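Local coordinates for protein AggB (Escherichia coli, PDB 4PHX) that probably contributes to bacterial adherence to host surfaces as the minor subunit of aggregative adherence fimbriae type I, at residues I66-W71 against G81-Q85; E2-H8 against L21-A27; H60-V64 against Q101-P105; A27-D33 against C116-R120. All coordinates share one frame; numbering follows the deposited sequence.

Interaction 1: residues I66-W71 against G81-Q85; sequences IGGGGW and GVYRQ
Over one face of the Trp71 indole hangs the guanidinium end of Arg84, with NH1 3.3 Å above the ring plane and displaced toward the rim; the backbone carbon of Gly68 sits in plane at the ring's edge. The guanidinium has Gly69 O at its own edge and Gly70 O over one face. These groups gather where the chain of an Ig-like beta sandwich passes from strand 61-67, in one sheet, to strand 72-76 of the other, beside which strand 82-85 lies. The passage is a type II turn from Gly68 to Trp71, closed by Trp71 N to Gly68 O; its third residue, Gly70, has the positive phi of 92° usual at that position.

The cation-pi contact is over the face, Arg84 CZ lying 4.7 Å from the centroid of the Trp71 five-membered ring, yet it is no flat stack, because the two planes are 61° apart. With CG anti to the backbone N and the chain extended to NE, Arg84 runs across the indole, its CB making a CH-pi contact with the six-membered ring at 4.1 Å from the centroid. Trp71 NE1 turns its proton to Ile92 O of strand 90-97, which ties the ring to the opposing sheet. Val82 supplies an apolar contact: CG2 packs 3.8 Å from Gly67 CA and 4.0 Å from Trp71 CE3. The guanidinium is held to the turn by a nearly straight bond of 168°, Arg84 NH1 donating to Gly69 O at 2.8 Å.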
loop_
_atom_site.group_PDB
_atom_site.type_symbol
_atom_site.label_atom_id
_atom_site.label_comp_id
_atom_site.label_asym_id
_atom_site.label_seq_id
_atom_site.Cartn_x
_atom_site.Cartn_y
_atom_site.Cartn_z
ATOM N N ILE B 66 18.969 12.153 2.994
ATOM C CA ILE B 66 20.163 11.530 3.524
ATOM C C ILE B 66 19.969 11.013 4.944
ATOM O O ILE B 66 19.304 11.621 5.766
ATOM C CB ILE B 66 21.363 12.497 3.462
ATOM C CG1 ILE B 66 22.670 11.743 3.713
ATOM C CG2 ILE B 66 21.161 13.656 4.448
ATOM C CD1 ILE B 66 23.940 12.585 3.501
ATOM N N GLY B 67 20.583 9.877 5.219
ATOM C CA GLY B 67 20.582 9.323 6.559
ATOM C C GLY B 67 20.216 7.857 6.507
ATOM O O GLY B 67 21.000 7.041 6.041
ATOM N N GLY B 68 19.002 7.535 6.943
ATOM C CA GLY B 68 18.534 6.160 6.959
ATOM C C GLY B 68 18.495 5.631 8.373
ATOM O O GLY B 68 18.664 6.399 9.330
ATOM N N GLY B 69 18.298 4.319 8.502
ATOM C CA GLY B 69 18.247 3.642 9.791
ATOM C C GLY B 69 19.181 4.149 10.882
ATOM O O GLY B 69 20.391 3.950 10.820
ATOM N N GLY B 70 18.607 4.814 11.879
ATOM C CA GLY B 70 19.354 5.264 13.027
ATOM C C GLY B 70 19.898 6.675 12.904
ATOM O O GLY B 70 20.733 7.080 13.712
ATOM N N TRP B 71 19.432 7.419 11.903
ATOM C CA TRP B 71 19.852 8.804 11.693
ATOM C C TRP B 71 18.640 9.682 11.965
ATOM O O TRP B 71 17.589 9.498 11.365
ATOM C CB TRP B 71 20.372 9.030 10.251
ATOM C CG TRP B 71 21.656 8.267 9.857
ATOM C CD1 TRP B 71 21.733 7.060 9.216
ATOM C CD2 TRP B 71 23.014 8.681 10.078
ATOM N NE1 TRP B 71 23.043 6.698 9.029
ATOM C CE2 TRP B 71 23.850 7.665 9.564
ATOM C CE3 TRP B 71 23.604 9.804 10.677
ATOM C CZ2 TRP B 71 25.247 7.744 9.623
ATOM C CZ3 TRP B 71 24.984 9.870 10.748
ATOM C CH2 TRP B 71 25.791 8.853 10.212
ATOM N N GLY B 81 21.404 18.886 9.425
ATOM C CA GLY B 81 21.864 17.617 8.884
ATOM C C GLY B 81 21.171 16.472 9.585
ATOM O O GLY B 81 20.164 16.674 10.246
ATOM N N VAL B 82 21.690 15.262 9.449
ATOM C CA VAL B 82 21.154 14.162 10.238
ATOM C C VAL B 82 22.267 13.641 11.139
ATOM O O VAL B 82 23.439 13.781 10.810
ATOM C CB VAL B 82 20.513 13.043 9.377
ATOM C CG1 VAL B 82 19.378 13.611 8.517
ATOM C CG2 VAL B 82 21.548 12.386 8.498
ATOM N N TYR B 83 21.886 13.069 12.279
ATOM C CA TYR B 83 22.822 12.744 13.348
ATOM C C TYR B 83 22.555 11.351 13.922
ATOM O O TYR B 83 21.508 10.749 13.668
ATOM C CB TYR B 83 22.754 13.796 14.474
ATOM C CG TYR B 83 22.374 13.230 15.836
ATOM C CD1 TYR B 83 23.346 12.925 16.784
ATOM C CD2 TYR B 83 21.046 12.988 16.167
ATOM C CE1 TYR B 83 23.010 12.389 18.015
ATOM C CE2 TYR B 83 20.702 12.459 17.413
ATOM C CZ TYR B 83 21.689 12.161 18.327
ATOM O OH TYR B 83 21.352 11.626 19.557
ATOM N N ARG B 84 23.513 10.868 14.708
ATOM C CA ARG B 84 23.496 9.539 15.289
ATOM C C ARG B 84 24.470 9.541 16.478
ATOM O O ARG B 84 25.611 10.001 16.346
ATOM C CB ARG B 84 23.979 8.581 14.227
ATOM C CG ARG B 84 24.046 7.181 14.633
ATOM C CD ARG B 84 24.657 6.377 13.522
ATOM N NE ARG B 84 24.229 4.992 13.641
ATOM C CZ ARG B 84 23.250 4.457 12.919
ATOM N NH1 ARG B 84 22.620 5.188 12.000
ATOM N NH2 ARG B 84 22.920 3.183 13.099
ATOM N N GLN B 85 24.020 9.066 17.640
ATOM C CA GLN B 85 24.887 8.973 18.815
ATOM C C GLN B 85 25.751 7.759 18.639
ATOM O O GLN B 85 25.397 6.863 17.872
ATOM C CB GLN B 85 24.073 8.836 20.108
ATOM C CG GLN B 85 24.895 8.765 21.417
ATOM C CD GLN B 85 25.028 10.114 22.122
ATOM O OE1 GLN B 85 24.028 10.751 22.470
ATOM N NE2 GLN B 85 26.268 10.554 22.334
#

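Interaction 2: residues E2-H8 against L21-A27; sequences EITLISH and LATGRIA
Arg25 grips Thr4 both directly and through a bridging water, a polar addition to an otherwise regular antiparallel ladder. NH2 of Arg25 donates to Thr4 OG1 at 2.9 Å, with the hydroxyl 16° out of the guanidinium plane. The water accepts from Arg25 NE at 2.9 Å, lies 2.8 Å from Thr4 OG1 and donates to Glu2 O at 3.0 Å, with a weak fourth bond to Glu2 OE1. A bend at chi3 (53°) folds the arginine back over its neighbour strand.

Strand 2-7 runs along the rim of the five-stranded sheet of the sandwich, antiparallel to strand 22-27. Glu2 with Ala27, Thr4 with Arg25 and Ile6 with Thr23 are the hydrogen-bonded pairs; between them Ile3 faces Ile26 and Leu5 faces Gly24. Leu5 CD2 lies 3.8 Å from Gly24 CA, where glycine admits the leucine tip. Ile3, Leu5 and Ile26 turn into the sandwich, toward strands 134-141 and 34-39 of the other sheet. On the other flank, where strand 20-27 pairs with strand 90-97, Leu21 and Ala22 both face Ile95 in a classic beta bulge.

Arg25 NH1 is hydrogen-bonded to Thr23 OG1 of a neighbouring subunit. The guanidinium of the buried Arg25 is thus shared among Thr4, water and that subunit, to whose Ser7 O NH2 also makes a weak bond; the Glu2 carboxylate, its OE1 5.2 Å from Arg25 NE, may lend weak electrostatic support.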
loop_
_atom_site.group_PDB
_atom_site.type_symbol
_atom_site.label_atom_id
_atom_site.label_comp_id
_atom_site.label_asym_id
_atom_site.label_seq_id
_atom_site.Cartn_x
_atom_site.Cartn_y
_atom_site.Cartn_z
ATOM N N GLU B 2 36.418 11.435 8.275
ATOM C CA GLU B 2 36.813 10.808 7.016
ATOM C C GLU B 2 35.606 10.195 6.292
ATOM O O GLU B 2 34.893 9.363 6.860
ATOM C CB GLU B 2 37.905 9.767 7.246
ATOM C CG GLU B 2 38.692 9.432 5.992
ATOM C CD GLU B 2 38.970 7.938 5.869
ATOM O OE1 GLU B 2 38.548 7.167 6.762
ATOM O OE2 GLU B 2 39.603 7.532 4.868
ATOM N N ILE B 3 35.388 10.591 5.036
ATOM C CA ILE B 3 34.197 10.161 4.282
ATOM C C ILE B 3 34.496 9.490 2.941
ATOM O O ILE B 3 35.205 10.039 2.098
ATOM C CB ILE B 3 33.236 11.329 4.015
ATOM C CG1 ILE B 3 32.573 11.760 5.311
ATOM C CG2 ILE B 3 32.156 10.945 2.998
ATOM C CD1 ILE B 3 31.649 12.944 5.119
ATOM N N THR B 4 33.898 8.323 2.747
ATOM C CA THR B 4 34.032 7.562 1.524
ATOM C C THR B 4 32.655 7.364 0.861
ATOM O O THR B 4 31.684 7.036 1.529
ATOM C CB THR B 4 34.613 6.179 1.842
ATOM O OG1 THR B 4 35.756 6.321 2.701
ATOM C CG2 THR B 4 34.991 5.423 0.557
ATOM N N LEU B 5 32.562 7.540 -0.449
ATOM C CA LEU B 5 31.248 7.451 -1.105
ATOM C C LEU B 5 31.261 6.483 -2.261
ATOM O O LEU B 5 32.164 6.533 -3.099
ATOM C CB LEU B 5 30.808 8.825 -1.619
ATOM C CG LEU B 5 30.569 9.872 -0.538
ATOM C CD1 LEU B 5 30.354 11.272 -1.148
ATOM C CD2 LEU B 5 29.454 9.480 0.368
ATOM N N ILE B 6 30.286 5.583 -2.291
ATOM C CA ILE B 6 30.055 4.776 -3.492
ATOM C C ILE B 6 28.668 5.052 -4.099
ATOM O O ILE B 6 27.693 5.246 -3.369
ATOM C CB ILE B 6 30.218 3.263 -3.234
ATOM C CG1 ILE B 6 29.147 2.750 -2.280
ATOM C CG2 ILE B 6 31.629 2.935 -2.702
ATOM C CD1 ILE B 6 29.108 1.241 -2.201
ATOM N N SER B 7 28.593 5.079 -5.430
ATOM C CA SER B 7 27.313 5.253 -6.153
ATOM C C SER B 7 26.740 3.950 -6.719
ATOM O O SER B 7 27.481 3.106 -7.223
ATOM C CB SER B 7 27.481 6.238 -7.306
ATOM O OG SER B 7 28.386 5.721 -8.261
ATOM N N HIS B 8 25.417 3.812 -6.675
ATOM C CA HIS B 8 24.742 2.584 -7.106
ATOM C C HIS B 8 24.147 2.623 -8.522
ATOM O O HIS B 8 24.293 3.602 -9.254
ATOM C CB HIS B 8 23.647 2.220 -6.113
ATOM C CG HIS B 8 24.147 1.996 -4.722
ATOM N ND1 HIS B 8 23.462 1.236 -3.799
ATOM C CD2 HIS B 8 25.264 2.433 -4.093
ATOM C CE1 HIS B 8 24.134 1.220 -2.661
ATOM N NE2 HIS B 8 25.230 1.938 -2.813
ATOM N N LEU B 21 20.545 5.855 -3.890
ATOM C CA LEU B 21 21.260 6.387 -5.037
ATOM C C LEU B 21 22.760 6.300 -4.777
ATOM O O LEU B 21 23.554 6.045 -5.690
ATOM C CB LEU B 21 20.879 7.837 -5.276
ATOM C CG LEU B 21 19.520 8.280 -5.829
ATOM C CD1 LEU B 21 18.683 7.140 -6.403
ATOM C CD2 LEU B 21 18.777 9.044 -4.749
ATOM N N ALA B 22 23.137 6.535 -3.520
ATOM C CA ALA B 22 24.528 6.449 -3.086
ATOM C C ALA B 22 24.560 5.936 -1.660
ATOM O O ALA B 22 23.580 6.055 -0.926
ATOM C CB ALA B 22 25.212 7.802 -3.180
ATOM N N THR B 23 25.688 5.338 -1.290
ATOM C CA THR B 23 25.899 4.839 0.052
ATOM C C THR B 23 27.246 5.349 0.527
ATOM O O THR B 23 28.197 5.422 -0.252
ATOM C CB THR B 23 25.898 3.306 0.060
ATOM O OG1 THR B 23 24.565 2.839 -0.136
ATOM C CG2 THR B 23 26.428 2.747 1.391
ATOM N N GLY B 24 27.333 5.716 1.798
ATOM C CA GLY B 24 28.541 6.318 2.293
ATOM C C GLY B 24 28.986 5.785 3.633
ATOM O O GLY B 24 28.195 5.184 4.377
ATOM N N ARG B 25 30.271 6.013 3.937
ATOM C CA ARG B 25 30.813 5.741 5.257
ATOM C C ARG B 25 31.371 7.032 5.838
ATOM O O ARG B 25 31.925 7.837 5.102
ATOM C CB ARG B 25 31.915 4.679 5.180
ATOM C CG ARG B 25 32.610 4.448 6.515
ATOM C CD ARG B 25 33.775 3.482 6.393
ATOM N NE ARG B 25 34.684 3.927 5.349
ATOM C CZ ARG B 25 35.425 3.114 4.616
ATOM N NH1 ARG B 25 35.369 1.794 4.819
ATOM N NH2 ARG B 25 36.203 3.627 3.674
ATOM N N ILE B 26 31.214 7.235 7.148
ATOM C CA ILE B 26 31.924 8.299 7.855
ATOM C C ILE B 26 32.764 7.674 8.986
ATOM O O ILE B 26 32.231 7.106 9.940
ATOM C CB ILE B 26 30.960 9.417 8.367
ATOM C CG1 ILE B 26 31.659 10.331 9.368
ATOM C CG2 ILE B 26 29.682 8.827 8.967
ATOM C CD1 ILE B 26 31.231 11.785 9.253
ATOM N N ALA B 27 34.081 7.735 8.834
ATOM C CA ALA B 27 35.004 7.160 9.803
ATOM C C ALA B 27 35.433 8.225 10.795
ATOM O O ALA B 27 35.639 9.378 10.429
ATOM C CB ALA B 27 36.212 6.588 9.108
HETATM O O HOH W 1 35.441 6.713 5.456
#

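Interaction 3: residues H60-V64 against Q101-P105; sequences HELKV and QYSAP
The side-chain amide of Gln101 behaves as a stand-in for a backbone peptide, bonding both polar backbone atoms of Lys63. Lys63 N donates to Gln101 OE1 at 3.0 Å, and Gln101 NE2 donates to Lys63 O at 2.9 Å; each bond is nearly straight, 169°. The carbonyl O of Lys63 lies close to the amide plane of Gln101. The second N-H of NE2 can serve Ser97 OG, with which NE2 is also bonded.

The pairing occurs at the beginning of strand 61-67 in the Ig-like sandwich. Leu62 and Val64 pair with strand 49-53; Lys63 faces the other flank, where Asp98 makes a backbone bond and Gln101, in the short strand 101-102 that follows strand 90-97 and pairs with strand 14-15, supplies its amide. Gln101 reaches there with CG wedged between its backbone N and carbonyl carbon (chi1 72°) and the chain straight beyond.

Around the bonds lie van der Waals contacts. Leu62 CD2 approaches Gln101 CD to 3.7 Å, crossing the amide stem almost perpendicularly, and Lys63 CG lies 3.5 Å from Gln101 OE1 while its NZ goes off to Asn44 OD1. Farther along, Ala104 CB sits over one face of the His60 ring, 3.8 Å from its centroid in a CH-pi contact.

A flipped amide would set N-H against N-H and oxygen against oxygen, so the donor and acceptor of Lys63 strongly favour the orientation in which Gln101 OE1 takes the N-H and NE2 the C=O.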
loop_
_atom_site.group_PDB
_atom_site.type_symbol
_atom_site.label_atom_id
_atom_site.label_comp_id
_atom_site.label_asym_id
_atom_site.label_seq_id
_atom_site.Cartn_x
_atom_site.Cartn_y
_atom_site.Cartn_z
ATOM N N HIS B 60 15.701 19.501 -14.622
ATOM C CA HIS B 60 15.752 18.139 -14.079
ATOM C C HIS B 60 16.197 18.127 -12.621
ATOM O O HIS B 60 17.325 18.513 -12.307
ATOM C CB HIS B 60 16.722 17.282 -14.886
ATOM C CG HIS B 60 16.684 17.550 -16.357
ATOM N ND1 HIS B 60 15.503 17.711 -17.053
ATOM C CD2 HIS B 60 17.681 17.696 -17.261
ATOM C CE1 HIS B 60 15.776 17.940 -18.324
ATOM N NE2 HIS B 60 17.089 17.937 -18.477
ATOM N N GLU B 61 15.325 17.665 -11.730
ATOM C CA GLU B 61 15.622 17.756 -10.308
ATOM C C GLU B 61 15.316 16.502 -9.522
ATOM O O GLU B 61 14.152 16.142 -9.353
ATOM C CB GLU B 61 14.872 18.928 -9.680
ATOM C CG GLU B 61 15.406 20.264 -10.103
ATOM C CD GLU B 61 14.771 21.396 -9.347
ATOM O OE1 GLU B 61 13.574 21.268 -9.015
ATOM O OE2 GLU B 61 15.465 22.396 -9.077
ATOM N N LEU B 62 16.365 15.856 -9.019
ATOM C CA LEU B 62 16.187 14.783 -8.059
ATOM C C LEU B 62 15.958 15.348 -6.675
ATOM O O LEU B 62 16.725 16.183 -6.212
ATOM C CB LEU B 62 17.395 13.871 -8.043
ATOM C CG LEU B 62 17.407 12.936 -9.239
ATOM C CD1 LEU B 62 18.641 12.042 -9.203
ATOM C CD2 LEU B 62 16.114 12.119 -9.244
ATOM N N LYS B 63 14.885 14.914 -6.031
ATOM C CA LYS B 63 14.701 15.161 -4.616
ATOM C C LYS B 63 15.351 13.979 -3.931
ATOM O O LYS B 63 14.990 12.825 -4.166
ATOM C CB LYS B 63 13.216 15.187 -4.222
ATOM C CG LYS B 63 12.273 15.862 -5.203
ATOM C CD LYS B 63 10.825 15.875 -4.690
ATOM C CE LYS B 63 10.658 16.626 -3.357
ATOM N NZ LYS B 63 10.725 18.119 -3.504
ATOM N N VAL B 64 16.316 14.255 -3.074
ATOM C CA VAL B 64 16.974 13.182 -2.379
ATOM C C VAL B 64 16.906 13.437 -0.889
ATOM O O VAL B 64 16.591 14.549 -0.452
ATOM C CB VAL B 64 18.423 13.057 -2.837
ATOM C CG1 VAL B 64 18.467 12.820 -4.335
ATOM C CG2 VAL B 64 19.228 14.314 -2.434
ATOM N N GLN B 101 9.608 9.201 -8.143
ATOM C CA GLN B 101 9.908 10.266 -9.090
ATOM C C GLN B 101 10.586 9.714 -10.327
ATOM O O GLN B 101 11.063 8.591 -10.347
ATOM C CB GLN B 101 10.800 11.343 -8.443
ATOM C CG GLN B 101 12.262 10.932 -8.188
ATOM C CD GLN B 101 13.007 11.878 -7.217
ATOM O OE1 GLN B 101 12.900 13.106 -7.316
ATOM N NE2 GLN B 101 13.769 11.296 -6.276
ATOM N N TYR B 102 10.634 10.538 -11.354
ATOM C CA TYR B 102 11.304 10.204 -12.592
ATOM C C TYR B 102 12.715 10.789 -12.590
ATOM O O TYR B 102 12.971 11.822 -11.980
ATOM C CB TYR B 102 10.504 10.782 -13.764
ATOM C CG TYR B 102 11.305 11.023 -15.021
ATOM C CD1 TYR B 102 11.581 9.989 -15.895
ATOM C CD2 TYR B 102 11.771 12.289 -15.337
ATOM C CE1 TYR B 102 12.296 10.202 -17.048
ATOM C CE2 TYR B 102 12.489 12.517 -16.491
ATOM C CZ TYR B 102 12.750 11.465 -17.343
ATOM O OH TYR B 102 13.458 11.680 -18.502
ATOM N N SER B 103 13.617 10.141 -13.307
ATOM C CA SER B 103 14.986 10.617 -13.378
ATOM C C SER B 103 15.378 10.995 -14.793
ATOM O O SER B 103 15.564 10.139 -15.660
ATOM C CB SER B 103 15.951 9.549 -12.844
ATOM O OG SER B 103 15.984 8.426 -13.715
ATOM N N ALA B 104 15.507 12.287 -15.035
ATOM C CA ALA B 104 16.116 12.707 -16.272
ATOM C C ALA B 104 17.526 12.161 -16.242
ATOM O O ALA B 104 18.187 12.216 -15.208
ATOM C CB ALA B 104 16.137 14.197 -16.367
ATOM N N PRO B 105 17.991 11.620 -17.377
ATOM C CA PRO B 105 19.369 11.133 -17.486
ATOM C C PRO B 105 20.361 12.262 -17.244
ATOM O O PRO B 105 19.944 13.411 -17.087
ATOM C CB PRO B 105 19.461 10.659 -18.943
ATOM C CG PRO B 105 18.358 11.383 -19.648
ATOM C CD PRO B 105 17.258 11.491 -18.645
#

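Interaction 4: residues A27-D33 against C116-R120; sequences ACREPHD and CLISR
His32 leads from CB, 3.0 Å from Leu117 O, toward the disulfide. That methylene also meets Cys116 CB at 4.2 Å, and CG comes next, still near the same carbonyl oxygen. Because CG takes the place between the backbone N and the carbonyl carbon (chi1 67°), the ring folds back over its own loop: ND1 donates to Glu30 O at 3.2 Å, lying close to the carbonyl plane, and one ring face receives Cys28 CB, 3.4 Å above its plane. Cys116 SG stands above the face too, but at a distance, 5.4 Å from the ring centroid. Phe35 meets the ring edge-to-face.

The loop 27-33 links strand 20-27 of one sheet to strand 34-39 of the other, and the disulfide Cys28–Cys116 closes this end of the Ig-like sandwich by covalently joining the residue just after strand 20-27 to strand 107-117 in the opposing sheet. Its SG–SG bond of 2.0 Å has chi3 of -92°, close to the relaxed value, and both sulfurs lie beside their own backbone N, anti to the carbonyl carbon.

Beyond the ring, Asp33 N donates to Leu117 O at 2.9 Å, although the donor stands above the carbonyl plane, 38° out of it. Asp33 then extends its carboxylate toward Ser119, whose OG is 2.9 Å from Asp33 OD2.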
loop_
_atom_site.group_PDB
_atom_site.type_symbol
_atom_site.label_atom_id
_atom_site.label_comp_id
_atom_site.label_asym_id
_atom_site.label_seq_id
_atom_site.Cartn_x
_atom_site.Cartn_y
_atom_site.Cartn_z
ATOM N N ALA B 27 34.081 7.735 8.834
ATOM C CA ALA B 27 35.004 7.160 9.803
ATOM C C ALA B 27 35.433 8.225 10.795
ATOM O O ALA B 27 35.639 9.378 10.429
ATOM C CB ALA B 27 36.212 6.588 9.108
ATOM N N CYS B 28 35.543 7.841 12.058
ATOM C CA CYS B 28 36.039 8.740 13.074
ATOM C C CYS B 28 37.151 8.074 13.877
ATOM O O CYS B 28 36.870 7.297 14.776
ATOM C CB CYS B 28 34.896 9.137 13.994
ATOM S SG CYS B 28 33.647 10.108 13.135
ATOM N N ARG B 29 38.403 8.365 13.542
ATOM C CA ARG B 29 39.534 7.817 14.293
ATOM C C ARG B 29 39.469 8.208 15.772
ATOM O O ARG B 29 39.157 7.389 16.629
ATOM C CB ARG B 29 40.866 8.279 13.695
ATOM C CG ARG B 29 41.165 7.722 12.307
ATOM C CD ARG B 29 40.913 6.205 12.201
ATOM N NE ARG B 29 41.344 5.685 10.902
ATOM C CZ ARG B 29 41.105 4.455 10.450
ATOM N NH1 ARG B 29 40.419 3.580 11.179
ATOM N NH2 ARG B 29 41.551 4.100 9.251
ATOM N N GLU B 30 39.746 9.476 16.051
ATOM C CA GLU B 30 39.770 10.012 17.414
ATOM C C GLU B 30 38.479 9.734 18.206
ATOM O O GLU B 30 37.445 9.414 17.617
ATOM C CB GLU B 30 40.099 11.513 17.372
ATOM C CG GLU B 30 41.458 11.799 16.755
ATOM C CD GLU B 30 42.475 10.689 17.046
ATOM O OE1 GLU B 30 42.937 10.568 18.207
ATOM O OE2 GLU B 30 42.808 9.930 16.112
ATOM N N PRO B 31 38.547 9.826 19.551
ATOM C CA PRO B 31 37.360 9.565 20.371
ATOM C C PRO B 31 36.254 10.548 20.045
ATOM O O PRO B 31 36.535 11.706 19.730
ATOM C CB PRO B 31 37.861 9.824 21.797
ATOM C CG PRO B 31 39.015 10.757 21.618
ATOM C CD PRO B 31 39.685 10.257 20.382
ATOM N N HIS B 32 35.011 10.098 20.125
ATOM C CA HIS B 32 33.897 10.956 19.791
ATOM C C HIS B 32 32.624 10.352 20.355
ATOM O O HIS B 32 32.596 9.184 20.720
ATOM C CB HIS B 32 33.778 11.045 18.274
ATOM C CG HIS B 32 33.391 9.752 17.631
ATOM N ND1 HIS B 32 34.287 8.720 17.442
ATOM C CD2 HIS B 32 32.204 9.315 17.151
ATOM C CE1 HIS B 32 33.666 7.705 16.865
ATOM N NE2 HIS B 32 32.403 8.042 16.675
ATOM N N ASP B 33 31.556 11.130 20.403
ATOM C CA ASP B 33 30.308 10.598 20.914
ATOM C C ASP B 33 29.162 10.642 19.902
ATOM O O ASP B 33 27.997 10.459 20.267
ATOM C CB ASP B 33 29.907 11.319 22.202
ATOM C CG ASP B 33 30.695 10.853 23.395
ATOM O OD1 ASP B 33 30.268 9.882 24.058
ATOM O OD2 ASP B 33 31.740 11.464 23.677
ATOM N N CYS B 116 32.666 14.294 13.200
ATOM C CA CYS B 116 32.688 13.398 14.359
ATOM C C CYS B 116 32.359 14.192 15.610
ATOM O O CYS B 116 33.222 14.900 16.128
ATOM C CB CYS B 116 34.072 12.774 14.511
ATOM S SG CYS B 116 34.618 11.897 13.027
ATOM N N LEU B 117 31.117 14.086 16.090
ATOM C CA LEU B 117 30.663 14.872 17.246
ATOM C C LEU B 117 31.425 14.518 18.542
ATOM O O LEU B 117 31.936 13.409 18.704
ATOM C CB LEU B 117 29.144 14.767 17.432
ATOM C CG LEU B 117 28.275 15.167 16.233
ATOM C CD1 LEU B 117 26.835 14.685 16.353
ATOM C CD2 LEU B 117 28.278 16.669 16.039
ATOM N N ILE B 118 31.531 15.488 19.446
ATOM C CA ILE B 118 32.199 15.287 20.728
ATOM C C ILE B 118 31.297 15.789 21.844
ATOM O O ILE B 118 30.432 16.634 21.605
ATOM C CB ILE B 118 33.559 15.999 20.763
ATOM C CG1 ILE B 118 33.412 17.466 20.368
ATOM C CG2 ILE B 118 34.513 15.358 19.795
ATOM C CD1 ILE B 118 34.719 18.264 20.472
ATOM N N SER B 119 31.487 15.279 23.056
ATOM C CA SER B 119 30.571 15.623 24.142
ATOM C C SER B 119 30.776 16.996 24.777
ATOM O O SER B 119 30.222 17.978 24.301
ATOM C CB SER B 119 30.591 14.534 25.225
ATOM O OG SER B 119 29.883 13.408 24.749
ATOM N N ARG B 120 31.566 17.050 25.848
ATOM C CA ARG B 120 31.708 18.278 26.661
ATOM C C ARG B 120 31.577 19.626 25.930
ATOM O O ARG B 120 30.501 20.217 25.925
ATOM C CB ARG B 120 33.016 18.257 27.449
ATOM C CG ARG B 120 32.974 17.263 28.564
ATOM C CD ARG B 120 31.579 17.199 29.149
ATOM N NE ARG B 120 31.352 15.937 29.843
ATOM C CZ ARG B 120 31.081 15.839 31.140
ATOM N NH1 ARG B 120 30.985 16.942 31.884
ATOM N NH2 ARG B 120 30.894 14.642 31.685
#

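How the interactions relate
Interactions 3 and 4 lie toward opposite ends of the sandwich, their centres about 35 Å apart, with interactions 1 and 2 between them, their own centres about 14 Å apart. Interactions 1 and 3 both use strand 61-67, one at each end. Trp71 of interaction 1 touches interaction 2 through its CH2, 4.1 Å from Ile26 CG2, linking the turn to the core side of the edge ladder. Gln85 and Tyr83 connect interaction 1 to interaction 4, with Tyr83 CD1 3.9 Å from Leu117 CD1. Interactions 2 and 4 meet at Ala27, where the ladder leads into the disulfide loop, and Leu21 packs on Val64, joining interactions 2 and 3.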